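Local coordinates for protein alginate lyase (Bacteroides ovatus, PDB 3NNB) that probably cleaves alginate by beta-elimination, breaking glycosidic bonds to leave unsaturated uronate ends, at residues K39-T44 / T109-A114; W134-K139 / P189-G194; Q229-A234 / M244-E249; L286-I291 / Q297-A302. One frame throughout, in Å; residues are numbered along the deposited sequence. Where two conformers were deposited one is given.

Interaction 1. Residues K39-T44 / T109-A114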
loop_
_atom_site.group_PDB
_atom_site.type_symbol
_atom_site.label_atom_id
_atom_site.label_comp_id
_atom_site.label_asym_id
_atom_site.label_seq_id
_atom_site.Cartn_x
_atom_site.Cartn_y
_atom_site.Cartn_z
ATOM N N LYS A 39 3.817 21.424 3.419
ATOM C CA LYS A 39 3.759 21.399 1.959
ATOM C C LYS A 39 2.376 20.913 1.476
ATOM O O LYS A 39 1.802 21.449 0.514
ATOM C CB LYS A 39 4.851 20.487 1.385
ATOM C CG LYS A 39 6.250 21.057 1.476
ATOM C CD LYS A 39 7.290 20.044 0.934
ATOM C CE LYS A 39 8.706 20.421 1.362
ATOM N NZ LYS A 39 9.673 19.299 1.153
ATOM N N ALA A 40 1.808 19.929 2.186
ATOM C CA ALA A 40 0.486 19.426 1.857
ATOM C C ALA A 40 -0.578 20.494 2.041
ATOM O O ALA A 40 -1.595 20.464 1.327
ATOM C CB ALA A 40 0.142 18.146 2.655
ATOM N N LEU A 41 -0.373 21.412 3.011
ATOM C CA LEU A 41 -1.334 22.527 3.195
ATOM C C LEU A 41 -1.457 23.401 1.958
ATOM O O LEU A 41 -2.489 24.013 1.743
ATOM C CB LEU A 41 -0.944 23.404 4.372
ATOM C CG LEU A 41 -0.996 22.818 5.783
ATOM C CD1 LEU A 41 -0.551 23.878 6.840
ATOM C CD2 LEU A 41 -2.368 22.270 6.127
ATOM N N LYS A 42 -0.388 23.483 1.171
ATOM C CA LYS A 42 -0.368 24.292 -0.033
ATOM C C LYS A 42 -1.052 23.635 -1.213
ATOM O O LYS A 42 -1.268 24.289 -2.243
ATOM C CB LYS A 42 1.090 24.576 -0.428
ATOM C CG LYS A 42 1.841 25.400 0.600
ATOM C CD LYS A 42 3.288 25.626 0.186
ATOM C CE LYS A 42 4.010 26.514 1.202
ATOM N NZ LYS A 42 4.280 25.884 2.530
HETATM N N MSE A 43 -1.289 22.328 -1.130
HETATM C CA MSE A 43 -1.787 21.563 -2.293
HETATM C C MSE A 43 -3.296 21.739 -2.451
HETATM O O MSE A 43 -4.050 21.672 -1.485
HETATM C CB MSE A 43 -1.442 20.072 -2.170
HETATM C CG MSE A 43 -1.965 19.229 -3.347
HETATM SE SE MSE A 43 -1.586 17.324 -3.154
HETATM C CE MSE A 43 0.277 17.316 -3.662
ATOM N N THR A 44 -3.740 21.968 -3.692
ATOM C CA THR A 44 -5.174 21.996 -3.977
ATOM C C THR A 44 -5.650 20.534 -4.033
ATOM O O THR A 44 -5.076 19.734 -4.794
ATOM C CB THR A 44 -5.474 22.663 -5.336
ATOM O OG1 THR A 44 -4.997 24.012 -5.295
ATOM C CG2 THR A 44 -6.970 22.642 -5.641
ATOM N N THR A 109 -2.407 10.853 4.592
ATOM C CA THR A 109 -1.514 10.094 5.484
ATOM C C THR A 109 -0.521 11.038 6.195
ATOM O O THR A 109 -0.379 10.996 7.433
ATOM C CB THR A 109 -0.849 8.918 4.752
ATOM O OG1 THR A 109 -1.879 7.969 4.409
ATOM C CG2 THR A 109 0.203 8.233 5.612
ATOM N N THR A 110 0.149 11.895 5.434
ATOM C CA THR A 110 1.058 12.892 5.979
ATOM C C THR A 110 0.354 13.771 7.033
ATOM O O THR A 110 0.888 14.015 8.144
ATOM C CB THR A 110 1.615 13.788 4.844
ATOM O OG1 THR A 110 2.389 12.979 3.944
ATOM C CG2 THR A 110 2.464 14.937 5.366
ATOM N N LEU A 111 -0.814 14.297 6.666
ATOM C CA LEU A 111 -1.555 15.209 7.520
ATOM C C LEU A 111 -2.066 14.547 8.780
ATOM O O LEU A 111 -2.033 15.143 9.851
ATOM C CB LEU A 111 -2.691 15.904 6.758
ATOM C CG LEU A 111 -2.127 16.879 5.675
ATOM C CD1 LEU A 111 -3.221 17.143 4.587
ATOM C CD2 LEU A 111 -1.558 18.219 6.297
ATOM N N GLY A 112 -2.568 13.314 8.678
ATOM C CA GLY A 112 -3.058 12.616 9.830
ATOM C C GLY A 112 -1.919 12.314 10.804
ATOM O O GLY A 112 -2.057 12.495 12.012
ATOM N N LEU A 113 -0.807 11.847 10.270
ATOM C CA LEU A 113 0.390 11.624 11.087
ATOM C C LEU A 113 0.861 12.953 11.727
ATOM O O LEU A 113 1.192 13.002 12.904
ATOM C CB LEU A 113 1.492 11.017 10.243
ATOM C CG LEU A 113 1.330 9.532 9.968
ATOM C CD1 LEU A 113 2.395 9.116 8.929
ATOM C CD2 LEU A 113 1.409 8.660 11.227
ATOM N N ALA A 114 0.887 14.019 10.944
ATOM C CA ALA A 114 1.267 15.329 11.483
ATOM C C ALA A 114 0.326 15.777 12.597
ATOM O O ALA A 114 0.801 16.286 13.643
ATOM C CB ALA A 114 1.325 16.404 10.351
#
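Helix 27-41 packs against helix 98-118 through Ala40, Leu41 and Leu111, in an enzyme that is about half helix. Leu111 lies in the C-terminal half of its helix and carries that side of the contact. Ala40 CB lies 4.0 Å from Leu111 CG. The two methyls of Leu111, CD1 and CD2, are equally near, so the alanine methyl faces the branch point of the leucine rather than one of its tips. Leu41 adds a second touch: its CD2 meets Leu111 CD2 at 4.1 Å. The Leu41 side chain leaves the backbone in a different direction, but it turns CG away from its own carbonyl carbon (chi1 -66°) and this brings a methyl up to Leu111. The two leucines run at a slant to each other. Ala40 CA and Leu111 CA are 7.3 Å apart.

Leu111 also packs on Ala37, one turn earlier in helix 27-41, and on Tyr123, Lys126 and Ala127 of helix 121-136. It therefore sits where three helices meet. Lys126 NZ hydrogen-bonds the carbonyl oxygens of Leu41 and Met43, the latter a selenomethionine, and so ties the chain leaving helix 27-41 to helix 121-136. Across the two segments there is no hydrogen bond. Nothing directional ties them to each other, so their fit rests on shape and on the exclusion of water from Ala40 and Leu111.

Interaction 2. Residues W134-K139 / P189-G194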
loop_
_atom_site.group_PDB
_atom_site.type_symbol
_atom_site.label_atom_id
_atom_site.label_comp_id
_atom_site.label_asym_id
_atom_site.label_seq_id
_atom_site.Cartn_x
_atom_site.Cartn_y
_atom_site.Cartn_z
ATOM N N TRP A 134 -12.309 14.271 -2.374
ATOM C CA TRP A 134 -12.093 12.990 -3.060
ATOM C C TRP A 134 -13.242 11.997 -2.952
ATOM O O TRP A 134 -13.554 11.303 -3.926
ATOM C CB TRP A 134 -10.789 12.308 -2.590
ATOM C CG TRP A 134 -10.434 11.142 -3.457
ATOM C CD1 TRP A 134 -10.848 9.856 -3.327
ATOM C CD2 TRP A 134 -9.699 11.206 -4.685
ATOM N NE1 TRP A 134 -10.372 9.092 -4.382
ATOM C CE2 TRP A 134 -9.697 9.909 -5.240
ATOM C CE3 TRP A 134 -9.031 12.239 -5.363
ATOM C CZ2 TRP A 134 -9.041 9.604 -6.438
ATOM C CZ3 TRP A 134 -8.364 11.940 -6.537
ATOM C CH2 TRP A 134 -8.404 10.641 -7.086
ATOM N N PHE A 135 -13.827 11.889 -1.764
ATOM C CA PHE A 135 -14.784 10.863 -1.408
ATOM C C PHE A 135 -16.250 11.265 -1.189
ATOM O O PHE A 135 -17.128 10.409 -1.361
ATOM C CB PHE A 135 -14.357 10.158 -0.121
ATOM C CG PHE A 135 -13.090 9.357 -0.236
ATOM C CD1 PHE A 135 -13.090 8.067 -0.791
ATOM C CD2 PHE A 135 -11.875 9.878 0.223
ATOM C CE1 PHE A 135 -11.935 7.335 -0.896
ATOM C CE2 PHE A 135 -10.697 9.143 0.079
ATOM C CZ PHE A 135 -10.742 7.853 -0.449
ATOM N N LEU A 136 -16.512 12.470 -0.670
ATOM C CA LEU A 136 -17.828 12.799 -0.081
ATOM C C LEU A 136 -18.613 13.860 -0.824
ATOM O O LEU A 136 -19.855 13.793 -0.825
ATOM C CB LEU A 136 -17.700 13.200 1.393
ATOM C CG LEU A 136 -16.898 12.205 2.258
ATOM C CD1 LEU A 136 -16.758 12.754 3.710
ATOM C CD2 LEU A 136 -17.556 10.824 2.241
ATOM N N ASP A 137 -17.937 14.827 -1.437
ATOM C CA ASP A 137 -18.624 15.952 -2.077
ATOM C C ASP A 137 -19.278 15.435 -3.371
ATOM O O ASP A 137 -18.619 14.801 -4.217
ATOM C CB ASP A 137 -17.638 17.055 -2.454
ATOM C CG ASP A 137 -17.070 17.842 -1.259
ATOM O OD1 ASP A 137 -17.623 17.741 -0.145
ATOM O OD2 ASP A 137 -16.031 18.554 -1.489
ATOM N N ALA A 138 -20.561 15.742 -3.556
ATOM C CA ALA A 138 -21.293 15.254 -4.729
ATOM C C ALA A 138 -20.664 15.679 -6.034
ATOM O O ALA A 138 -20.688 14.907 -7.004
ATOM C CB ALA A 138 -22.803 15.748 -4.692
ATOM N N LYS A 139 -20.126 16.893 -6.091
ATOM C CA LYS A 139 -19.612 17.437 -7.335
ATOM C C LYS A 139 -18.347 16.734 -7.799
ATOM O O LYS A 139 -18.020 16.784 -8.981
ATOM C CB LYS A 139 -19.362 18.954 -7.222
ATOM C CG LYS A 139 -20.668 19.778 -7.220
ATOM C CD LYS A 139 -20.353 21.281 -7.275
ATOM C CE LYS A 139 -21.489 22.150 -6.722
ATOM N NZ LYS A 139 -21.084 23.609 -6.666
ATOM N N PRO A 189 -18.046 13.056 13.520
ATOM C CA PRO A 189 -18.834 11.824 13.298
ATOM C C PRO A 189 -19.450 11.727 11.888
ATOM O O PRO A 189 -19.521 10.634 11.333
ATOM C CB PRO A 189 -19.917 11.901 14.386
ATOM C CG PRO A 189 -19.244 12.698 15.484
ATOM C CD PRO A 189 -18.384 13.734 14.787
ATOM N N LYS A 190 -19.847 12.849 11.293
ATOM C CA LYS A 190 -20.394 12.834 9.940
ATOM C C LYS A 190 -19.311 12.440 8.927
ATOM O O LYS A 190 -19.588 11.690 8.011
ATOM C CB LYS A 190 -21.019 14.173 9.596
ATOM C CG LYS A 190 -21.695 14.306 8.240
ATOM C CD LYS A 190 -22.547 15.599 8.216
ATOM C CE LYS A 190 -23.273 15.814 6.886
ATOM N NZ LYS A 190 -23.671 17.264 6.662
ATOM N N VAL A 191 -18.100 12.966 9.078
ATOM C CA VAL A 191 -16.987 12.601 8.169
ATOM C C VAL A 191 -16.658 11.106 8.310
ATOM O O VAL A 191 -16.529 10.387 7.314
ATOM C CB VAL A 191 -15.746 13.481 8.418
ATOM C CG1 VAL A 191 -14.517 12.974 7.600
ATOM C CG2 VAL A 191 -16.097 14.940 8.071
ATOM N N LYS A 192 -16.595 10.627 9.545
ATOM C CA LYS A 192 -16.290 9.251 9.799
ATOM C C LYS A 192 -17.354 8.356 9.180
ATOM O O LYS A 192 -17.050 7.364 8.554
ATOM C CB LYS A 192 -16.213 9.007 11.300
ATOM C CG LYS A 192 -15.759 7.582 11.627
ATOM C CD LYS A 192 -15.498 7.405 13.142
ATOM C CE LYS A 192 -15.129 5.942 13.411
ATOM N NZ LYS A 192 -14.747 5.612 14.818
ATOM N N LYS A 193 -18.625 8.707 9.382
ATOM C CA LYS A 193 -19.709 7.916 8.841
ATOM C C LYS A 193 -19.611 7.858 7.298
ATOM O O LYS A 193 -19.844 6.824 6.677
ATOM C CB LYS A 193 -21.033 8.526 9.262
ATOM C CG LYS A 193 -22.263 7.779 8.793
ATOM C CD LYS A 193 -23.555 8.438 9.347
ATOM C CE LYS A 193 -24.812 7.785 8.767
ATOM N NZ LYS A 193 -25.975 8.690 8.896
ATOM N N GLY A 194 -19.338 8.997 6.671
ATOM C CA GLY A 194 -19.221 9.056 5.222
ATOM C C GLY A 194 -18.090 8.188 4.693
ATOM O O GLY A 194 -18.258 7.482 3.683
#
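Leu136 reaches over to Gly194 and Val191, and its two methyls carry the apolar contact. CD2 lies against the bare backbone of Gly194, with Leu136 CD2 3.6 Å from Gly194 C and about as close to the carbonyl oxygen. Gly194 has no side chain to stand between, and Leu136 CA comes within 6.6 Å of Gly194 CA. CD1, the other branch, comes near Val191, where the touch is looser: Leu136 CD1 is 4.5 Å from Val191 CG1. Leu136 CG is turned away from its own carbonyl carbon (chi1 -51°). This torsion brings the fork up to helix 189-208, with CD2 at Gly194 and CD1 near Val191, which lie about one turn apart.

The contact joins the C-terminal part of helix 121-136 to the first turns of helix 189-208. Residues 134-136 form a wider pi-type turn. Both helices belong to the alginate lyase family region. Val191 also packs on Val128, about two turns earlier in helix 121-136.

Aromatic packing joins the same helices. Trp134 points an edge at its neighbour, with Trp134 CD1 3.4 Å above the centre of the Phe135 ring. The Phe135 ring in turn meets Trp198 of helix 189-208 edge-to-face.

Charged groups stand on another side of helix 189-208. Lys192 NZ forms a salt bridge with Glu182, which binds the sodium ion together with Ser184 and Phe187.

Interaction 3. Residues Q229-A234 / M244-E249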
loop_
_atom_site.group_PDB
_atom_site.type_symbol
_atom_site.label_atom_id
_atom_site.label_comp_id
_atom_site.label_asym_id
_atom_site.label_seq_id
_atom_site.Cartn_x
_atom_site.Cartn_y
_atom_site.Cartn_z
ATOM N N GLN A 229 -6.028 -5.910 1.516
ATOM C CA GLN A 229 -6.916 -4.766 1.383
ATOM C C GLN A 229 -8.308 -5.166 1.864
ATOM O O GLN A 229 -8.921 -4.442 2.627
ATOM C CB GLN A 229 -7.005 -4.345 -0.096
ATOM C CG GLN A 229 -5.724 -3.813 -0.702
ATOM C CD GLN A 229 -6.000 -3.044 -1.991
ATOM O OE1 GLN A 229 -6.581 -1.950 -1.950
ATOM N NE2 GLN A 229 -5.549 -3.591 -3.144
ATOM N N LEU A 230 -8.803 -6.337 1.448
ATOM C CA LEU A 230 -10.143 -6.765 1.901
ATOM C C LEU A 230 -10.203 -6.798 3.444
ATOM O O LEU A 230 -11.170 -6.331 4.075
ATOM C CB LEU A 230 -10.514 -8.121 1.305
ATOM C CG LEU A 230 -11.958 -8.577 1.581
ATOM C CD1 LEU A 230 -12.946 -7.727 0.768
ATOM C CD2 LEU A 230 -12.086 -10.090 1.237
ATOM N N THR A 231 -9.137 -7.312 4.046
ATOM C CA THR A 231 -9.065 -7.465 5.511
ATOM C C THR A 231 -9.089 -6.094 6.181
ATOM O O THR A 231 -9.871 -5.851 7.100
ATOM C CB THR A 231 -7.860 -8.266 5.911
ATOM O OG1 THR A 231 -7.938 -9.566 5.315
ATOM C CG2 THR A 231 -7.798 -8.447 7.455
ATOM N N ALA A 232 -8.226 -5.187 5.712
ATOM C CA ALA A 232 -8.160 -3.860 6.298
ATOM C C ALA A 232 -9.493 -3.103 6.138
ATOM O O ALA A 232 -9.936 -2.418 7.079
ATOM C CB ALA A 232 -7.049 -3.050 5.622
ATOM N N TYR A 233 -10.115 -3.184 4.956
ATOM C CA TYR A 233 -11.354 -2.412 4.702
ATOM C C TYR A 233 -12.507 -3.038 5.488
ATOM O O TYR A 233 -13.356 -2.317 6.016
ATOM C CB TYR A 233 -11.676 -2.292 3.220
ATOM C CG TYR A 233 -10.511 -1.746 2.419
ATOM C CD1 TYR A 233 -9.526 -1.010 3.007
ATOM C CD2 TYR A 233 -10.375 -2.030 1.053
ATOM C CE1 TYR A 233 -8.407 -0.558 2.261
ATOM C CE2 TYR A 233 -9.337 -1.563 0.322
ATOM C CZ TYR A 233 -8.318 -0.851 0.920
ATOM O OH TYR A 233 -7.205 -0.465 0.195
ATOM N N ALA A 234 -12.489 -4.365 5.615
ATOM C CA ALA A 234 -13.487 -5.053 6.446
ATOM C C ALA A 234 -13.397 -4.554 7.889
ATOM O O ALA A 234 -14.421 -4.242 8.509
ATOM C CB ALA A 234 -13.290 -6.611 6.368
HETATM N N MSE A 244 -11.586 -11.795 9.853
HETATM C CA MSE A 244 -11.130 -13.058 10.458
HETATM C C MSE A 244 -11.062 -14.206 9.435
HETATM O O MSE A 244 -10.062 -14.953 9.391
HETATM C CB MSE A 244 -12.036 -13.418 11.657
HETATM C CG MSE A 244 -11.479 -14.457 12.595
HETATM SE SE MSE A 244 -9.979 -13.782 13.623
HETATM C CE MSE A 244 -10.881 -12.469 14.732
ATOM N N LYS A 245 -12.093 -14.340 8.621
ATOM C CA LYS A 245 -12.140 -15.381 7.606
ATOM C C LYS A 245 -10.976 -15.243 6.620
ATOM O O LYS A 245 -10.324 -16.213 6.283
ATOM C CB LYS A 245 -13.458 -15.345 6.848
ATOM C CG LYS A 245 -13.473 -16.198 5.598
ATOM C CD LYS A 245 -14.768 -16.002 4.814
ATOM C CE LYS A 245 -14.998 -17.139 3.829
ATOM N NZ LYS A 245 -13.993 -17.158 2.724
ATOM N N THR A 246 -10.752 -14.017 6.148
ATOM C CA THR A 246 -9.729 -13.742 5.142
ATOM C C THR A 246 -8.344 -14.037 5.736
ATOM O O THR A 246 -7.477 -14.615 5.083
ATOM C CB THR A 246 -9.860 -12.288 4.635
ATOM O OG1 THR A 246 -11.203 -12.078 4.197
ATOM C CG2 THR A 246 -8.889 -12.015 3.456
ATOM N N ILE A 247 -8.155 -13.655 6.985
ATOM C CA ILE A 247 -6.895 -13.958 7.710
ATOM C C ILE A 247 -6.665 -15.453 7.857
ATOM O O ILE A 247 -5.572 -15.969 7.588
ATOM C CB ILE A 247 -6.863 -13.265 9.079
ATOM C CG1 ILE A 247 -6.757 -11.727 8.892
ATOM C CG2 ILE A 247 -5.675 -13.769 9.947
ATOM C CD1 ILE A 247 -7.019 -10.889 10.151
ATOM N N GLN A 248 -7.696 -16.170 8.294
ATOM C CA GLN A 248 -7.549 -17.598 8.540
ATOM C C GLN A 248 -7.252 -18.381 7.288
ATOM O O GLN A 248 -6.516 -19.352 7.349
ATOM C CB GLN A 248 -8.769 -18.122 9.310
ATOM C CG GLN A 248 -8.668 -17.595 10.773
ATOM C CD GLN A 248 -9.895 -17.811 11.621
ATOM O OE1 GLN A 248 -10.956 -18.206 11.131
ATOM N NE2 GLN A 248 -9.765 -17.500 12.909
ATOM N N GLU A 249 -7.756 -17.921 6.151
ATOM C CA GLU A 249 -7.506 -18.561 4.869
ATOM C C GLU A 249 -6.198 -18.151 4.186
ATOM O O GLU A 249 -5.748 -18.804 3.223
ATOM C CB GLU A 249 -8.678 -18.308 3.931
ATOM C CG GLU A 249 -9.943 -18.938 4.437
ATOM C CD GLU A 249 -11.136 -18.720 3.517
ATOM O OE1 GLU A 249 -11.038 -18.040 2.469
ATOM O OE2 GLU A 249 -12.186 -19.268 3.868
#
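No flat group lies between Thr231 and Thr246, where the helices touch; the ring of Tyr233 is turned to another side of its helix. One face of that ring carries Gln229 O, 3.1 Å above its plane and offset toward the rim. Tyr233 OH donates to Gln229 OE1 at 2.7 Å, in the carbonyl plane and on a lone pair. This holds the amide in place, while Gln229 NE2 is bound by Met165 O.

Helix 221-236 and helix 240-258 follow each other in the chain and form an antiparallel hairpin, with segment axes 9.1 Å apart at closest and 153° between their directions. Such hairpins are consistent with the (alpha/alpha) toroid of the six-hairpin clan. Thr231 OG1 sits 3.2 Å from Thr246 CG2, the two side chains sliding past each other in opposite directions. Thr231 CG2 is anti to the backbone N and OG1 lies beside it (chi1 -60°), which lets OG1 reach back to Asp227 O. Thr246 OG1 likewise bonds Leu242 O. The hydroxyl oxygens, already bonded, lie against carbon of the other helix.

The Thr231 and Ile247 side chains cross at about a right angle, with Thr231 CG2 3.7 Å from Ile247 CD1. Leu230 CD2 comes up to Thr246 OG1 at 3.7 Å. In one of two deposited conformers of Lys245, its NZ forms a salt bridge with Glu249 OE2, on the syn side but 33° out of the carboxylate plane.

Interaction 4. Residues L286-I291 / Q297-A302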
loop_
_atom_site.group_PDB
_atom_site.type_symbol
_atom_site.label_atom_id
_atom_site.label_comp_id
_atom_site.label_asym_id
_atom_site.label_seq_id
_atom_site.Cartn_x
_atom_site.Cartn_y
_atom_site.Cartn_z
ATOM N N LEU A 286 3.984 -8.727 5.491
ATOM C CA LEU A 286 4.183 -8.100 6.798
ATOM C C LEU A 286 3.056 -7.180 7.202
ATOM O O LEU A 286 2.704 -7.106 8.377
ATOM C CB LEU A 286 5.554 -7.439 6.889
ATOM C CG LEU A 286 6.755 -8.389 6.775
ATOM C CD1 LEU A 286 8.106 -7.675 6.571
ATOM C CD2 LEU A 286 6.876 -9.240 8.053
ATOM N N ASP A 287 2.452 -6.488 6.234
ATOM C CA ASP A 287 1.238 -5.731 6.515
ATOM C C ASP A 287 0.129 -6.666 7.018
ATOM O O ASP A 287 -0.529 -6.350 7.992
ATOM C CB ASP A 287 0.715 -5.033 5.235
ATOM C CG ASP A 287 1.531 -3.816 4.841
ATOM O OD1 ASP A 287 2.274 -3.222 5.640
ATOM O OD2 ASP A 287 1.443 -3.468 3.635
HETATM N N MSE A 288 -0.062 -7.834 6.396
HETATM C CA MSE A 288 -1.037 -8.796 6.858
HETATM C C MSE A 288 -0.664 -9.288 8.250
HETATM O O MSE A 288 -1.546 -9.466 9.098
HETATM C CB MSE A 288 -1.145 -9.979 5.898
HETATM C CG MSE A 288 -2.290 -10.934 6.213
HETATM SE SE MSE A 288 -4.018 -10.056 6.401
HETATM C CE MSE A 288 -4.960 -11.148 5.188
ATOM N N CYS A 289 0.619 -9.553 8.493
ATOM C CA CYS A 289 1.039 -10.010 9.835
ATOM C C CYS A 289 0.665 -8.961 10.878
ATOM O O CYS A 289 0.201 -9.309 11.970
ATOM C CB CYS A 289 2.555 -10.222 9.880
ATOM S SG CYS A 289 3.132 -11.641 8.913
ATOM N N SER A 290 0.873 -7.675 10.541
ATOM C CA SER A 290 0.560 -6.575 11.459
ATOM C C SER A 290 -0.939 -6.513 11.744
ATOM O O SER A 290 -1.363 -6.522 12.911
ATOM C CB SER A 290 1.070 -5.239 10.899
ATOM O OG SER A 290 2.483 -5.296 10.749
ATOM N N ILE A 291 -1.762 -6.513 10.683
ATOM C CA ILE A 291 -3.217 -6.519 10.865
ATOM C C ILE A 291 -3.669 -7.713 11.694
ATOM O O ILE A 291 -4.409 -7.556 12.679
ATOM C CB ILE A 291 -3.949 -6.554 9.532
ATOM C CG1 ILE A 291 -3.623 -5.284 8.757
ATOM C CG2 ILE A 291 -5.480 -6.657 9.737
ATOM C CD1 ILE A 291 -4.061 -5.375 7.264
ATOM N N GLN A 297 -4.090 -13.287 15.667
ATOM C CA GLN A 297 -3.862 -14.303 14.661
ATOM C C GLN A 297 -2.396 -14.295 14.199
ATOM O O GLN A 297 -1.853 -13.264 13.780
ATOM C CB GLN A 297 -4.795 -14.111 13.466
ATOM C CG GLN A 297 -6.276 -13.975 13.845
ATOM C CD GLN A 297 -6.782 -15.204 14.559
ATOM O OE1 GLN A 297 -6.713 -16.298 14.012
ATOM N NE2 GLN A 297 -7.236 -15.040 15.817
ATOM N N ASP A 298 -1.732 -15.431 14.341
ATOM C CA ASP A 298 -0.292 -15.503 14.069
ATOM C C ASP A 298 -0.081 -15.929 12.611
ATOM O O ASP A 298 0.135 -17.092 12.324
ATOM C CB ASP A 298 0.369 -16.499 15.009
ATOM C CG ASP A 298 1.885 -16.470 14.908
ATOM O OD1 ASP A 298 2.437 -15.818 13.968
ATOM O OD2 ASP A 298 2.537 -17.112 15.748
ATOM N N ILE A 299 -0.130 -14.962 11.705
ATOM C CA ILE A 299 0.176 -15.216 10.301
ATOM C C ILE A 299 1.700 -15.358 10.120
ATOM O O ILE A 299 2.173 -16.180 9.325
ATOM C CB ILE A 299 -0.372 -14.074 9.445
ATOM C CG1 ILE A 299 -1.904 -14.131 9.418
ATOM C CG2 ILE A 299 0.249 -14.050 8.009
ATOM C CD1 ILE A 299 -2.469 -15.407 8.719
ATOM N N TYR A 300 2.483 -14.580 10.866
ATOM C CA TYR A 300 3.930 -14.561 10.633
ATOM C C TYR A 300 4.554 -15.965 10.696
ATOM O O TYR A 300 5.378 -16.316 9.857
ATOM C CB TYR A 300 4.654 -13.637 11.612
ATOM C CG TYR A 300 6.121 -13.494 11.318
ATOM C CD1 TYR A 300 7.043 -14.362 11.855
ATOM C CD2 TYR A 300 6.601 -12.479 10.457
ATOM C CE1 TYR A 300 8.402 -14.219 11.563
ATOM C CE2 TYR A 300 7.905 -12.345 10.150
ATOM C CZ TYR A 300 8.819 -13.228 10.686
ATOM O OH TYR A 300 10.139 -13.073 10.391
ATOM N N ASN A 301 4.174 -16.746 11.709
ATOM C CA ASN A 301 4.771 -18.044 11.946
ATOM C C ASN A 301 4.090 -19.199 11.192
ATOM O O ASN A 301 4.487 -20.362 11.355
ATOM C CB ASN A 301 4.784 -18.310 13.478
ATOM C CG ASN A 301 5.721 -17.385 14.200
ATOM O OD1 ASN A 301 5.310 -16.586 15.089
ATOM N ND2 ASN A 301 6.982 -17.433 13.816
ATOM N N ALA A 302 3.097 -18.881 10.350
ATOM C CA ALA A 302 2.357 -19.908 9.604
ATOM C C ALA A 302 3.317 -20.623 8.675
ATOM O O ALA A 302 3.999 -19.990 7.883
ATOM C CB ALA A 302 1.180 -19.322 8.815
HETATM O O HOH W 1 1.122 -12.204 12.510
#
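Cys289 and Tyr300 make the main sulfur contact. Cys289 SG approaches Tyr300 CA to 3.5 Å and also touches CB. It lies at the edge of the tyrosine ring, 78° off the ring normal, so it does not sit over a face. Apolar contacts continue around it. The Tyr300 ring is carried anti to its backbone N (chi1 -175°), alongside Leu286. Leu286 CD2 meets the ring edge at Tyr300 CE2, 3.9 Å away. Ile299 CG2 packs on Cys289 SG at 3.9 Å and more loosely on Met288 CG; Met288 is a selenomethionine.

Polar links run through a water. It donates to Cys289 O at 3.1 Å and accepts from Tyr300 N at 3.2 Å, with a weak bond to Gln297 O. Within the loop, residues 299-302 form a type I turn. Asp298 OD1 accepts from Asn301 N at 3.0 Å, an Asx motif, with the N-H above the carboxylate plane.

The loop thus folds back on the helix it follows, helix 274-293. Tyr300 packs on Ile310, Thr311 and Leu314 of helix 310-317, and its ring meets that of Phe353. Ile299 faces Pro251 of helix 240-258, and Met288 reaches Thr231 of helix 221-236.

How the interactions relate
Interactions 3 and 4 touch each other. Ile299 CD1 lies 3.4 Å from Ile247 O, and Gln248 NE2 makes a weak hydrogen bond to Gln297 OE1, so helices 221-236, 240-258 and 274-293 form one packed group. Interaction 1 lies about 30 Å from interaction 4, centre to centre, on the opposite side of the chain's centre. Interactions 1 and 2 do not touch, but helices 98-118 and 121-136 follow each other in the chain. Interactions 1, 3 and 4 are buried; interaction 2 is only partly so. The chemistry differs: aliphatic packing in 1, a leucine on a glycine backbone in 2, threonines whose hydroxyls bond back to carbonyls of their own helices in 3, and sulfur, ring edge and water in 4.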